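Local coordinates for regulatory protein YycH-like domain-containing protein (Eubacterium rectale, PDB 5COZ) that is of unknown function but is probably a cell-surface lipoprotein with a YycH-like regulatory role, at residues N187-L192 with D210-F215; E170-T175 with L244-D249; L126-D131 with I253-I258. All coordinates share one frame; numbering follows the deposited sequence.

All three contacts bear on one antiparallel sheet. Contact 1 pairs strand 188-192 with 211-220, contact 2 lays helix 165-178 against strand 244-249, and contact 3 joins strand 252-258 to 125-128. Strand 244-249 bridges the two pairings: Phe-214 N lies 2.8 Å from Ile-246 O on one side, and Ala-247 N lies 2.8 Å from Phe-255 O on the other. The centres of contacts 1 and 2 are about 9 Å apart, those of 2 and 3 about 10 Å, and those of 1 and 3 about 13 Å. A sodium ion sits at the end of contact 1, bound by Asp-210 and Gln-208; the side chain of Ser-254 in contact 3 is about 14 Å from it.

Contact 1 of 3, residues N187-L192 with D210-F215; sequences NELYVL and DTYVFF. With NA (sodium ion), chain B.
Tyr-190 meets Phe-215, and Leu-192 meets Val-213, across an antiparallel ladder between strands 188-192 and 211-215; Phe-215 and Leu-192 lose the most surface to it (85 and 83 Å²). The strand directions differ by 158°, and six backbone hydrogen bonds join the pairs Glu-188/Phe-215, Tyr-190/Val-213 and Leu-192/Thr-211. These six side chains share one sheet face. There the edge of the Tyr-190 ring meets the face of Phe-215: Tyr-190 CE2 stands over the ring centre, 3.8 Å from Phe-215 CG, and the planes are inclined at 55°. Tyr-190 OH donates to Glu-188 OE1 over 2.6 Å, from above the carboxylate plane, while Glu-188 OE2 forms a salt bridge with Arg-227, together fixing the carboxylate beside Phe-215. Leu-192 CD2 reaches diagonally to within 3.6 Å of Val-213 CG2. On the other face, Leu-189 CG is anti to the backbone N, and chi2 (57°) then sets CD1 over the centre of one Phe-214 ring face, 3.6 Å from its centroid, a CH-pi contact. Asn-187 OD1 lies in that ring's plane, at its edge, while ND2 hydrogen-bonds Glu-169 OE2. Helix 165-178 packs against the sheet face of Leu-189, Tyr-212 and Phe-214, with Ala-168 and Glu-169 touching Phe-214. Beyond the last pair, Asp-210 OD1 binds the sodium ion at 2.5 Å, and OD2 accepts a hydrogen bond of 2.7 Å from water 1, itself a ligand of the ion.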
loop_
_atom_site.group_PDB
_atom_site.type_symbol
_atom_site.label_atom_id
_atom_site.label_comp_id
_atom_site.label_asym_id
_atom_site.label_seq_id
_atom_site.Cartn_x
_atom_site.Cartn_y
_atom_site.Cartn_z
ATOM N N ASN A 187 -2.269 -8.729 5.319
ATOM C CA ASN A 187 -1.108 -7.881 5.113
ATOM C C ASN A 187 -0.226 -8.583 4.072
ATOM O O ASN A 187 -0.498 -9.733 3.677
ATOM C CB ASN A 187 -0.372 -7.592 6.430
ATOM C CG ASN A 187 -0.127 -8.805 7.244
ATOM O OD1 ASN A 187 0.633 -9.670 6.835
ATOM N ND2 ASN A 187 -0.828 -8.926 8.378
ATOM N N GLU A 188 0.742 -7.862 3.551
ATOM C CA GLU A 188 1.694 -8.391 2.588
ATOM C C GLU A 188 3.053 -8.437 3.257
ATOM O O GLU A 188 3.426 -7.502 3.967
ATOM C CB GLU A 188 1.758 -7.511 1.326
ATOM C CG GLU A 188 0.460 -7.545 0.537
ATOM C CD GLU A 188 0.397 -6.534 -0.589
ATOM O OE1 GLU A 188 1.288 -5.654 -0.681
ATOM O OE2 GLU A 188 -0.585 -6.606 -1.368
ATOM N N LEU A 189 3.788 -9.506 3.022
ATOM C CA LEU A 189 5.097 -9.672 3.617
ATOM C C LEU A 189 6.177 -9.736 2.538
ATOM O O LEU A 189 6.126 -10.587 1.638
ATOM C CB LEU A 189 5.098 -10.946 4.481
ATOM C CG LEU A 189 6.469 -11.321 5.097
ATOM C CD1 LEU A 189 7.050 -10.183 5.947
ATOM C CD2 LEU A 189 6.356 -12.558 5.956
ATOM N N TYR A 190 7.224 -8.917 2.725
ATOM C CA TYR A 190 8.385 -8.863 1.838
ATOM C C TYR A 190 9.603 -9.301 2.619
ATOM O O TYR A 190 9.786 -8.908 3.779
ATOM C CB TYR A 190 8.534 -7.421 1.281
ATOM C CG TYR A 190 7.284 -7.013 0.524
ATOM C CD1 TYR A 190 7.089 -7.410 -0.792
ATOM C CD2 TYR A 190 6.240 -6.355 1.168
ATOM C CE1 TYR A 190 5.892 -7.163 -1.458
ATOM C CE2 TYR A 190 5.046 -6.066 0.501
ATOM C CZ TYR A 190 4.873 -6.498 -0.803
ATOM O OH TYR A 190 3.719 -6.249 -1.496
ATOM N N VAL A 191 10.399 -10.193 2.030
ATOM C CA VAL A 191 11.591 -10.753 2.673
ATOM C C VAL A 191 12.834 -10.087 2.104
ATOM O O VAL A 191 13.210 -10.310 0.936
ATOM C CB VAL A 191 11.635 -12.286 2.511
ATOM C CG1 VAL A 191 12.879 -12.850 3.216
ATOM C CG2 VAL A 191 10.360 -12.945 3.077
ATOM N N LEU A 192 13.479 -9.249 2.925
ATOM C CA LEU A 192 14.648 -8.500 2.474
ATOM C C LEU A 192 15.901 -9.206 2.990
ATOM O O LEU A 192 16.477 -8.847 4.027
ATOM C CB LEU A 192 14.554 -7.050 2.956
ATOM C CG LEU A 192 13.668 -6.077 2.148
ATOM C CD1 LEU A 192 12.215 -6.554 2.001
ATOM C CD2 LEU A 192 13.696 -4.711 2.796
ATOM N N ASP A 210 19.259 -9.012 7.276
ATOM C CA ASP A 210 18.001 -9.706 7.010
ATOM C C ASP A 210 16.846 -8.999 7.714
ATOM O O ASP A 210 16.877 -8.814 8.935
ATOM C CB ASP A 210 18.082 -11.181 7.406
ATOM C CG ASP A 210 18.970 -12.018 6.514
ATOM O OD1 ASP A 210 19.533 -11.468 5.534
ATOM O OD2 ASP A 210 19.094 -13.228 6.779
ATOM N N THR A 211 15.841 -8.603 6.939
ATOM C CA THR A 211 14.722 -7.813 7.449
ATOM C C THR A 211 13.414 -8.292 6.851
ATOM O O THR A 211 13.348 -8.582 5.649
ATOM C CB THR A 211 14.978 -6.336 7.040
ATOM O OG1 THR A 211 16.218 -5.884 7.611
ATOM C CG2 THR A 211 13.868 -5.381 7.468
ATOM N N TYR A 212 12.376 -8.399 7.684
ATOM C CA TYR A 212 11.019 -8.610 7.184
ATOM C C TYR A 212 10.366 -7.252 7.008
ATOM O O TYR A 212 10.526 -6.408 7.895
ATOM C CB TYR A 212 10.164 -9.366 8.204
ATOM C CG TYR A 212 10.439 -10.830 8.382
ATOM C CD1 TYR A 212 10.241 -11.731 7.331
ATOM C CD2 TYR A 212 10.793 -11.339 9.622
ATOM C CE1 TYR A 212 10.413 -13.097 7.513
ATOM C CE2 TYR A 212 10.939 -12.710 9.824
ATOM C CZ TYR A 212 10.739 -13.588 8.768
ATOM O OH TYR A 212 10.908 -14.942 8.973
ATOM N N VAL A 213 9.603 -7.037 5.944
ATOM C CA VAL A 213 8.844 -5.798 5.771
ATOM C C VAL A 213 7.388 -6.157 5.586
ATOM O O VAL A 213 7.040 -6.828 4.608
ATOM C CB VAL A 213 9.345 -4.940 4.588
ATOM C CG1 VAL A 213 8.429 -3.722 4.354
ATOM C CG2 VAL A 213 10.781 -4.476 4.815
ATOM N N PHE A 214 6.535 -5.701 6.502
ATOM C CA PHE A 214 5.103 -5.864 6.316
ATOM C C PHE A 214 4.490 -4.620 5.779
ATOM O O PHE A 214 4.835 -3.521 6.213
ATOM C CB PHE A 214 4.404 -6.160 7.652
ATOM C CG PHE A 214 4.705 -7.551 8.126
ATOM C CD1 PHE A 214 5.820 -7.811 8.923
ATOM C CD2 PHE A 214 3.837 -8.593 7.843
ATOM C CE1 PHE A 214 6.087 -9.114 9.372
ATOM C CE2 PHE A 214 4.117 -9.899 8.267
ATOM C CZ PHE A 214 5.237 -10.145 9.034
ATOM N N PHE A 215 3.535 -4.797 4.862
ATOM C CA PHE A 215 2.624 -3.747 4.454
ATOM C C PHE A 215 1.300 -4.072 5.059
ATOM O O PHE A 215 0.737 -5.115 4.766
ATOM C CB PHE A 215 2.445 -3.605 2.921
ATOM C CG PHE A 215 3.523 -2.935 2.119
ATOM C CD1 PHE A 215 4.788 -2.694 2.664
ATOM C CD2 PHE A 215 3.279 -2.531 0.814
ATOM C CE1 PHE A 215 5.809 -2.116 1.878
ATOM C CE2 PHE A 215 4.280 -1.916 0.049
ATOM C CZ PHE A 215 5.528 -1.708 0.585
HETATM NA NA NA B . 21.774 -12.016 4.587
HETATM O O HOH W 1 21.576 -14.007 6.124
HETATM O O HOH W 2 22.918 -10.835 6.181
#

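Contact 2 of 3, residues E170-T175 with L244-D249; sequences ELAVKT and LVIAMD
Leu-171 and the selenomethionine Met-248 run alongside one another with their side chains pointing opposite ways, bringing Leu-171 CD2 to 3.9 Å from the selenium atom SE. Met-248 begins with CG between its backbone N and carbonyl carbon (chi1 57°), then runs extended to SE and bends at the last torsion (chi3 70°), which turns the methyl CE toward the helix. CE lies 4.0 Å from Ala-172 N and 4.2 Å from Ala-172 CB, touching backbone as well as side chain. Two conformers of Met-248 were modelled; this geometry belongs to one of them. The contact is helix-on-sheet packing: helix 165-178 lies over strand 244-249, its local axis 9.4 Å away and its direction at 135° to the strand. Ile-246, the residue with the largest area buried by the contact, has CG1 anti to its carbonyl carbon and CD1 extended beyond it. CD1 comes 3.6 Å from Ala-172 O and 4.2 Å from Thr-175 CB, fitting one methyl against successive turns of the helix. Thr-175 OG1 turns back within the helix and donates to Leu-171 O at 2.7 Å. That same oxygen accepts from Thr-175 N, the two donors arriving from opposite faces of the carbonyl plane. Alongside, Ile-253 of strand 252-258 touches both Leu-171 and Met-248, while Ala-168, earlier in the helix, also meets Met-248.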
loop_
_atom_site.group_PDB
_atom_site.type_symbol
_atom_site.label_atom_id
_atom_site.label_comp_id
_atom_site.label_asym_id
_atom_site.label_seq_id
_atom_site.Cartn_x
_atom_site.Cartn_y
_atom_site.Cartn_z
ATOM N N GLU A 170 2.773 -11.501 14.084
ATOM C CA GLU A 170 2.151 -11.220 15.378
ATOM C C GLU A 170 2.687 -9.910 15.965
ATOM O O GLU A 170 1.908 -9.118 16.508
ATOM C CB GLU A 170 2.379 -12.389 16.342
ATOM C CG GLU A 170 1.513 -13.591 15.994
ATOM C CD GLU A 170 1.790 -14.910 16.696
ATOM O OE1 GLU A 170 2.827 -15.025 17.387
ATOM O OE2 GLU A 170 0.981 -15.849 16.516
ATOM N N LEU A 171 4.003 -9.633 15.809
ATOM C CA LEU A 171 4.566 -8.380 16.293
ATOM C C LEU A 171 4.056 -7.183 15.461
ATOM O O LEU A 171 3.769 -6.121 16.018
ATOM C CB LEU A 171 6.100 -8.450 16.271
ATOM C CG LEU A 171 6.858 -7.209 16.747
ATOM C CD1 LEU A 171 6.410 -6.744 18.153
ATOM C CD2 LEU A 171 8.355 -7.451 16.670
ATOM N N ALA A 172 3.923 -7.362 14.135
ATOM C CA ALA A 172 3.408 -6.264 13.288
ATOM C C ALA A 172 1.941 -5.928 13.668
ATOM O O ALA A 172 1.601 -4.756 13.809
ATOM C CB ALA A 172 3.508 -6.651 11.826
ATOM N N VAL A 173 1.114 -6.977 13.935
ATOM C CA VAL A 173 -0.305 -6.815 14.297
ATOM C C VAL A 173 -0.406 -6.119 15.669
ATOM O O VAL A 173 -1.196 -5.187 15.842
ATOM C CB VAL A 173 -1.004 -8.207 14.258
ATOM C CG1 VAL A 173 -2.355 -8.176 14.988
ATOM C CG2 VAL A 173 -1.182 -8.684 12.813
ATOM N N LYS A 174 0.441 -6.542 16.619
ATOM C CA LYS A 174 0.489 -5.952 17.961
ATOM C C LYS A 174 0.903 -4.471 17.871
ATOM O O LYS A 174 0.308 -3.631 18.546
ATOM C CB LYS A 174 1.459 -6.755 18.849
ATOM C CG LYS A 174 1.662 -6.212 20.260
ATOM C CD LYS A 174 2.858 -6.933 20.898
ATOM C CE LYS A 174 3.270 -6.363 22.236
ATOM N NZ LYS A 174 2.388 -6.840 23.330
ATOM N N THR A 175 1.846 -4.140 16.966
ATOM C CA THR A 175 2.307 -2.750 16.813
ATOM C C THR A 175 1.203 -1.862 16.216
ATOM O O THR A 175 0.999 -0.746 16.686
ATOM C CB THR A 175 3.583 -2.707 15.962
ATOM O OG1 THR A 175 4.557 -3.558 16.582
ATOM C CG2 THR A 175 4.160 -1.298 15.841
ATOM N N LEU A 244 0.864 1.038 5.670
ATOM C CA LEU A 244 1.581 1.198 6.941
ATOM C C LEU A 244 2.746 0.188 6.837
ATOM O O LEU A 244 2.511 -1.037 6.708
ATOM C CB LEU A 244 0.626 0.873 8.111
ATOM C CG LEU A 244 1.278 0.698 9.501
ATOM C CD1 LEU A 244 1.917 1.981 10.001
ATOM C CD2 LEU A 244 0.215 0.180 10.555
ATOM N N VAL A 245 4.003 0.707 6.783
ATOM C CA VAL A 245 5.174 -0.136 6.575
ATOM C C VAL A 245 5.832 -0.435 7.917
ATOM O O VAL A 245 6.173 0.496 8.638
ATOM C CB VAL A 245 6.160 0.517 5.593
ATOM C CG1 VAL A 245 7.321 -0.448 5.297
ATOM C CG2 VAL A 245 5.463 0.904 4.282
ATOM N N ILE A 246 5.932 -1.716 8.276
ATOM C CA ILE A 246 6.575 -2.114 9.531
ATOM C C ILE A 246 7.633 -3.122 9.195
ATOM O O ILE A 246 7.324 -4.212 8.701
ATOM C CB ILE A 246 5.551 -2.696 10.530
ATOM C CG1 ILE A 246 4.285 -1.776 10.654
ATOM C CG2 ILE A 246 6.250 -2.933 11.900
ATOM C CD1 ILE A 246 3.246 -2.209 11.802
ATOM N N ALA A 247 8.889 -2.761 9.437
ATOM C CA ALA A 247 9.993 -3.689 9.163
ATOM C C ALA A 247 10.646 -4.118 10.444
ATOM O O ALA A 247 10.653 -3.347 11.416
ATOM C CB ALA A 247 11.022 -3.040 8.262
HETATM N N MSE A 248 11.231 -5.323 10.446
HETATM C CA MSE A 248 11.944 -5.794 11.630
HETATM C C MSE A 248 13.118 -6.672 11.254
HETATM O O MSE A 248 13.079 -7.388 10.251
HETATM C CB MSE A 248 11.015 -6.544 12.579
HETATM C CG MSE A 248 10.337 -7.719 11.928
HETATM SE SE MSE A 248 8.801 -8.324 12.915
HETATM C CE MSE A 248 7.587 -6.922 12.632
ATOM N N ASP A 249 14.173 -6.579 12.039
ATOM C CA ASP A 249 15.381 -7.362 11.858
ATOM C C ASP A 249 15.614 -8.093 13.185
ATOM O O ASP A 249 14.732 -8.090 14.051
ATOM C CB ASP A 249 16.552 -6.473 11.412
ATOM C CG ASP A 249 16.855 -5.289 12.316
ATOM O OD1 ASP A 249 16.570 -5.379 13.546
ATOM O OD2 ASP A 249 17.423 -4.296 11.815
#

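Contact 3 of 3, residues L126-D131 with I253-I258; sequences LAETHD and ISFLDI
Ala-127 and Leu-256 exchange two backbone hydrogen bonds, Ala-127 N to Leu-256 O at 2.9 Å and Leu-256 N to Ala-127 O at 2.8 Å, as a hydrogen-bonded antiparallel pair. A third joins Thr-129 N to Ser-254 O at 2.9 Å, with the donor tilted 34° from the carbonyl plane. Thr-129 occupies the N-cap of helix 130-137, and its OG1 bonds to Gly-132 N; the strand pairing thus runs straight into a helix start. On its other edge strand 252-258 meets strand 244-249, where Ser-254 and Phe-255 lie opposite Ala-247 in a classic beta bulge. Outward, Phe-255 CG is anti to its N (chi1 -176°), and the ring lies beside Leu-126 and Glu-128. Leu-126 CD1 sits over one ring face, offset toward the rim, 3.6 Å from Phe-255 CZ and 3.8 Å from Asp-257 CG. The Glu-128 side chain runs alongside the ring in the same direction, with OE1 3.4 Å from Phe-255 CE2. On the sheet face of Ala-127 and Leu-256, Leu-83 of helix 73-87 touches both. Three main-chain bonds thus hold the join, while the Leu-126 methyl and Glu-128 oxygen approach Phe-255 from the same side of its ring plane, the oxygen obliquely.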
loop_
_atom_site.group_PDB
_atom_site.type_symbol
_atom_site.label_atom_id
_atom_site.label_comp_id
_atom_site.label_asym_id
_atom_site.label_seq_id
_atom_site.Cartn_x
_atom_site.Cartn_y
_atom_site.Cartn_z
ATOM N N LEU A 126 7.541 8.806 10.579
ATOM C CA LEU A 126 8.540 7.794 10.264
ATOM C C LEU A 126 9.463 7.577 11.447
ATOM O O LEU A 126 10.098 8.533 11.901
ATOM C CB LEU A 126 9.365 8.222 9.031
ATOM C CG LEU A 126 10.550 7.298 8.619
ATOM C CD1 LEU A 126 10.038 5.929 8.153
ATOM C CD2 LEU A 126 11.396 7.925 7.518
ATOM N N ALA A 127 9.574 6.336 11.915
ATOM C CA ALA A 127 10.544 5.954 12.936
ATOM C C ALA A 127 11.505 4.946 12.299
ATOM O O ALA A 127 11.058 4.022 11.618
ATOM C CB ALA A 127 9.870 5.363 14.164
ATOM N N GLU A 128 12.798 5.127 12.464
ATOM C CA GLU A 128 13.724 4.159 11.861
ATOM C C GLU A 128 15.036 4.082 12.589
ATOM O O GLU A 128 15.492 5.061 13.169
ATOM C CB GLU A 128 13.985 4.481 10.373
ATOM C CG GLU A 128 14.593 5.849 10.098
ATOM C CD GLU A 128 14.652 6.288 8.647
ATOM O OE1 GLU A 128 14.171 5.551 7.757
ATOM O OE2 GLU A 128 15.207 7.380 8.400
ATOM N N THR A 129 15.637 2.897 12.553
ATOM C CA THR A 129 17.009 2.693 13.005
ATOM C C THR A 129 17.884 2.935 11.802
ATOM O O THR A 129 17.380 2.976 10.675
ATOM C CB THR A 129 17.240 1.291 13.587
ATOM O OG1 THR A 129 17.110 0.337 12.513
ATOM C CG2 THR A 129 16.316 0.970 14.748
ATOM N N HIS A 130 19.206 3.093 12.020
ATOM C CA HIS A 130 20.112 3.281 10.894
ATOM C C HIS A 130 20.043 2.055 9.939
ATOM O O HIS A 130 19.917 2.224 8.732
ATOM C CB HIS A 130 21.538 3.494 11.430
ATOM C CG HIS A 130 22.581 3.573 10.362
ATOM N ND1 HIS A 130 22.642 4.645 9.492
ATOM C CD2 HIS A 130 23.554 2.688 10.041
ATOM C CE1 HIS A 130 23.653 4.387 8.677
ATOM N NE2 HIS A 130 24.225 3.216 8.963
ATOM N N ASP A 131 20.032 0.831 10.491
ATOM C CA ASP A 131 19.942 -0.381 9.669
ATOM C C ASP A 131 18.578 -0.473 8.938
ATOM O O ASP A 131 18.526 -0.857 7.768
ATOM C CB ASP A 131 20.151 -1.644 10.516
ATOM C CG ASP A 131 21.555 -1.813 11.079
ATOM O OD1 ASP A 131 22.456 -1.038 10.680
ATOM O OD2 ASP A 131 21.756 -2.737 11.908
ATOM N N ILE A 253 11.807 -4.138 15.693
ATOM C CA ILE A 253 11.295 -3.202 14.702
ATOM C C ILE A 253 12.423 -2.249 14.300
ATOM O O ILE A 253 13.095 -1.703 15.174
ATOM C CB ILE A 253 10.052 -2.431 15.242
ATOM C CG1 ILE A 253 8.944 -3.396 15.769
ATOM C CG2 ILE A 253 9.500 -1.399 14.230
ATOM C CD1 ILE A 253 8.282 -4.283 14.754
ATOM N N SER A 254 12.626 -2.053 13.003
ATOM C CA SER A 254 13.694 -1.192 12.517
ATOM C C SER A 254 13.198 -0.043 11.640
ATOM O O SER A 254 13.976 0.847 11.320
ATOM C CB SER A 254 14.668 -2.050 11.707
ATOM O OG SER A 254 13.961 -2.592 10.595
ATOM N N PHE A 255 11.924 -0.063 11.223
ATOM C CA PHE A 255 11.379 0.941 10.318
ATOM C C PHE A 255 9.878 0.929 10.439
ATOM O O PHE A 255 9.272 -0.142 10.394
ATOM C CB PHE A 255 11.820 0.596 8.873
ATOM C CG PHE A 255 11.433 1.589 7.810
ATOM C CD1 PHE A 255 10.184 1.526 7.201
ATOM C CD2 PHE A 255 12.341 2.538 7.363
ATOM C CE1 PHE A 255 9.836 2.428 6.189
ATOM C CE2 PHE A 255 11.996 3.426 6.336
ATOM C CZ PHE A 255 10.758 3.345 5.745
ATOM N N LEU A 256 9.265 2.112 10.638
ATOM C CA LEU A 256 7.840 2.208 10.821
ATOM C C LEU A 256 7.398 3.472 10.127
ATOM O O LEU A 256 7.782 4.567 10.552
ATOM C CB LEU A 256 7.532 2.225 12.339
ATOM C CG LEU A 256 6.118 1.965 12.807
ATOM C CD1 LEU A 256 5.587 0.742 12.249
ATOM C CD2 LEU A 256 6.097 1.778 14.315
ATOM N N ASP A 257 6.675 3.321 9.015
ATOM C CA ASP A 257 6.244 4.470 8.225
ATOM C C ASP A 257 4.724 4.500 8.179
ATOM O O ASP A 257 4.079 3.559 7.685
ATOM C CB ASP A 257 6.841 4.392 6.806
ATOM C CG ASP A 257 6.910 5.712 6.049
ATOM O OD1 ASP A 257 6.616 6.766 6.657
ATOM O OD2 ASP A 257 7.367 5.705 4.888
ATOM N N ILE A 258 4.153 5.576 8.733
ATOM C CA ILE A 258 2.712 5.737 8.812
ATOM C C ILE A 258 2.264 6.653 7.702
ATOM O O ILE A 258 2.766 7.766 7.594
ATOM C CB ILE A 258 2.287 6.308 10.181
ATOM C CG1 ILE A 258 2.871 5.471 11.370
ATOM C CG2 ILE A 258 0.731 6.414 10.292
ATOM C CD1 ILE A 258 2.487 6.060 12.746
#